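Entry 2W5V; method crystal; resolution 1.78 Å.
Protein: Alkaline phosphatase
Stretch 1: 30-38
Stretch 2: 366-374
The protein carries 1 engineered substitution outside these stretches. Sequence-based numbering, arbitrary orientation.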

# COMPACT_ATOMS: atom_id res chain seq x y z
N GLN B 30 -1.70 -16.15 20.90
CA GLN B 30 -2.24 -15.53 22.10
C GLN B 30 -1.71 -14.10 22.26
O GLN B 30 -0.64 -13.88 22.82
CB GLN B 30 -1.86 -16.36 23.33
CG GLN B 30 -2.69 -16.06 24.57
CD GLN B 30 -4.03 -16.78 24.56
OE1 GLN B 30 -4.13 -17.90 24.06
NE2 GLN B 30 -5.05 -16.15 25.11
N LEU B 31 -2.48 -13.13 21.76
CA LEU B 31 -2.06 -11.73 21.77
C LEU B 31 -2.38 -11.03 23.08
O LEU B 31 -3.26 -11.46 23.83
CB LEU B 31 -2.73 -10.97 20.63
CG LEU B 31 -2.53 -11.49 19.21
CD1 LEU B 31 -3.24 -10.56 18.23
CD2 LEU B 31 -1.05 -11.60 18.88
N LYS B 32 -1.67 -9.95 23.35
CA LYS B 32 -1.98 -9.13 24.51
C LYS B 32 -3.30 -8.41 24.28
O LYS B 32 -3.73 -8.25 23.14
CB LYS B 32 -0.87 -8.11 24.76
CG LYS B 32 0.51 -8.71 24.89
CD LYS B 32 1.39 -7.87 25.79
CE LYS B 32 1.51 -6.45 25.29
NZ LYS B 32 2.32 -5.60 26.22
N THR B 33 -3.93 -7.97 25.36
CA THR B 33 -5.22 -7.31 25.29
C THR B 33 -5.10 -5.82 25.59
O THR B 33 -4.70 -5.44 26.68
CB THR B 33 -6.19 -7.95 26.29
OG1 THR B 33 -6.32 -9.35 25.99
CG2 THR B 33 -7.57 -7.29 26.22
N PRO B 34 -5.45 -4.97 24.61
CA PRO B 34 -5.38 -3.52 24.85
C PRO B 34 -6.50 -3.07 25.77
O PRO B 34 -7.62 -3.57 25.65
CB PRO B 34 -5.62 -2.90 23.47
CG PRO B 34 -6.06 -4.02 22.57
CD PRO B 34 -6.12 -5.30 23.34
N LYS B 35 -6.21 -2.14 26.67
CA LYS B 35 -7.24 -1.53 27.50
C LYS B 35 -7.94 -0.41 26.72
O LYS B 35 -9.16 -0.26 26.77
CB LYS B 35 -6.62 -0.96 28.77
CG LYS B 35 -7.55 -0.09 29.61
CD LYS B 35 -6.84 0.38 30.88
CE LYS B 35 -7.77 1.18 31.79
NZ LYS B 35 -7.17 1.41 33.13
N ASN B 36 -7.14 0.36 25.99
CA ASN B 36 -7.62 1.50 25.22
C ASN B 36 -7.42 1.30 23.72
O ASN B 36 -6.52 0.57 23.30
CB ASN B 36 -6.86 2.77 25.63
CG ASN B 36 -6.81 2.95 27.13
OD1 ASN B 36 -7.84 3.02 27.79
ND2 ASN B 36 -5.60 3.06 27.67
N VAL B 37 -8.23 1.98 22.93
CA VAL B 37 -8.10 1.94 21.48
C VAL B 37 -8.21 3.35 20.91
O VAL B 37 -9.12 4.11 21.27
CB VAL B 37 -9.19 1.08 20.84
CG1 VAL B 37 -9.05 1.08 19.33
CG2 VAL B 37 -9.12 -0.34 21.37
N ILE B 38 -7.27 3.72 20.05
CA ILE B 38 -7.36 4.96 19.30
C ILE B 38 -7.39 4.62 17.82
O ILE B 38 -6.48 3.98 17.31
CB ILE B 38 -6.17 5.88 19.58
CG1 ILE B 38 -6.10 6.22 21.08
CG2 ILE B 38 -6.27 7.14 18.73
CD1 ILE B 38 -4.77 6.84 21.51
N LYS B 366 -12.20 -7.05 14.35
CA LYS B 366 -10.87 -7.18 14.93
C LYS B 366 -10.71 -6.34 16.20
O LYS B 366 -10.08 -6.79 17.15
CB LYS B 366 -9.79 -6.83 13.89
CG LYS B 366 -9.73 -7.83 12.72
CD LYS B 366 -8.72 -7.36 11.67
CE LYS B 366 -8.54 -8.40 10.57
NZ LYS B 366 -7.84 -9.61 11.09
N ILE B 367 -11.27 -5.13 16.22
CA ILE B 367 -11.21 -4.32 17.44
C ILE B 367 -11.98 -5.03 18.56
O ILE B 367 -11.51 -5.14 19.68
CB ILE B 367 -11.79 -2.92 17.25
CG1 ILE B 367 -10.86 -2.08 16.37
CG2 ILE B 367 -11.99 -2.24 18.59
CD1 ILE B 367 -11.51 -0.78 15.88
N LEU B 368 -13.16 -5.53 18.22
CA LEU B 368 -13.95 -6.28 19.18
C LEU B 368 -13.16 -7.51 19.69
O LEU B 368 -13.09 -7.76 20.89
CB LEU B 368 -15.28 -6.69 18.53
CG LEU B 368 -16.46 -7.10 19.39
CD1 LEU B 368 -16.61 -6.17 20.58
CD2 LEU B 368 -17.73 -7.12 18.54
N LYS B 369 -12.53 -8.23 18.76
CA LYS B 369 -11.78 -9.43 19.13
C LYS B 369 -10.63 -9.16 20.11
O LYS B 369 -10.49 -9.85 21.11
CB LYS B 369 -11.24 -10.14 17.88
CG LYS B 369 -10.40 -11.35 18.21
CD LYS B 369 -9.83 -12.01 16.96
CE LYS B 369 -8.90 -13.16 17.34
NZ LYS B 369 -8.40 -13.88 16.13
N VAL B 370 -9.80 -8.16 19.82
CA VAL B 370 -8.62 -7.93 20.65
C VAL B 370 -8.94 -7.31 22.02
O VAL B 370 -8.26 -7.58 23.00
CB VAL B 370 -7.52 -7.13 19.92
CG1 VAL B 370 -7.16 -7.82 18.61
CG2 VAL B 370 -7.96 -5.70 19.67
N THR B 371 -9.98 -6.48 22.08
CA THR B 371 -10.36 -5.84 23.34
C THR B 371 -11.13 -6.80 24.25
O THR B 371 -11.19 -6.58 25.46
CB THR B 371 -11.28 -4.64 23.14
OG1 THR B 371 -12.50 -5.09 22.52
CG2 THR B 371 -10.60 -3.56 22.30
N LYS B 372 -11.74 -7.82 23.66
CA LYS B 372 -12.55 -8.78 24.41
C LYS B 372 -13.78 -8.16 25.07
O LYS B 372 -14.34 -8.71 26.03
CB LYS B 372 -11.68 -9.57 25.40
CG LYS B 372 -10.46 -10.18 24.69
CD LYS B 372 -9.57 -11.03 25.57
CE LYS B 372 -8.41 -11.58 24.74
NZ LYS B 372 -7.53 -12.49 25.51
N TRP B 373 -14.22 -7.02 24.54
CA TRP B 373 -15.46 -6.40 25.02
C TRP B 373 -16.66 -7.31 24.76
O TRP B 373 -16.68 -8.06 23.78
CB TRP B 373 -15.68 -5.05 24.35
CG TRP B 373 -14.65 -4.02 24.72
CD1 TRP B 373 -13.89 -4.00 25.85
CD2 TRP B 373 -14.30 -2.86 23.96
NE1 TRP B 373 -13.08 -2.89 25.85
CE2 TRP B 373 -13.31 -2.18 24.70
CE3 TRP B 373 -14.72 -2.32 22.75
CZ2 TRP B 373 -12.72 -0.99 24.24
CZ3 TRP B 373 -14.14 -1.14 22.30
CH2 TRP B 373 -13.15 -0.49 23.05
N ASN B 374 -17.66 -7.25 25.64
CA ASN B 374 -18.93 -7.96 25.41
C ASN B 374 -19.70 -7.34 24.25
O ASN B 374 -19.91 -6.12 24.22
CB ASN B 374 -19.81 -7.94 26.66
CG ASN B 374 -19.14 -8.57 27.87
OD1 ASN B 374 -18.96 -7.92 28.90
ND2 ASN B 374 -18.79 -9.84 27.76
O HOH W 1 -6.23 -9.53 22.41
O HOH W 2 -7.47 -10.77 28.04
O HOH W 3 -9.74 -4.48 26.89
O HOH W 4 -10.95 -2.17 27.63

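Residues 30-38 run as a loop, extended through Pro34, into a strand at Asn36 and pack against the end of a helix and the loop that follows it, more than 300 residues away in sequence. The two stretches approach most closely at Thr33 and Thr371, whose CA atoms lie 5.7 Å apart, and have diverged to 8.1 Å between the CA atoms of Val37 and Ile367. Together they bury 424 Å², without a clear direct hydrogen bond between them.

Val37 contributes the largest share. Its CA-to-CB bond points toward the other stretch, with chi1 in the t rotamer, and its CG2 sits 3.7 Å from Thr371 CG2 and 4.4 Å from both Ile367 CG2 and Trp373 CH2, so one methyl touches three residues. With chi1 in the p rotamer, Thr371 presents its methyl to Val37 while its hydroxyl turns back to its own stretch: OG1 accepts a hydrogen bond from Trp373 N (3.3 Å), bracing the turn in which Lys372 leaves the helix with positive phi.

Val370 covers nearly as much. Its CG2 meets Pro34 CG at 3.9 Å, an apolar contact, while its carbonyl O, at the end of the helix, lies 3.1 Å from Pro34 CD and 3.3 Å from Thr33 CG2. Proline has no amide proton to give this oxygen; instead, water 1 donates to both Val370 O and Lys32 O, at 2.9 Å each.

The CA-to-CB bond of Thr33 points sideways relative to the other stretch, and its OG1 approaches Lys372 CE at 3.3 Å. Water 2 joins the polar ends, 2.7 Å from Thr33 OG1 and accepting from Lys372 NZ at 3.1 Å. Two further waters bridge the stretches: water 3 donates to Pro34 O (2.6 Å) and Thr371 O (2.9 Å), and water 4 donates to Lys35 O (2.8 Å) while accepting from Trp373 NE1 (2.9 Å). Polar linkage is thus largely water-mediated, beside direct apolar packing.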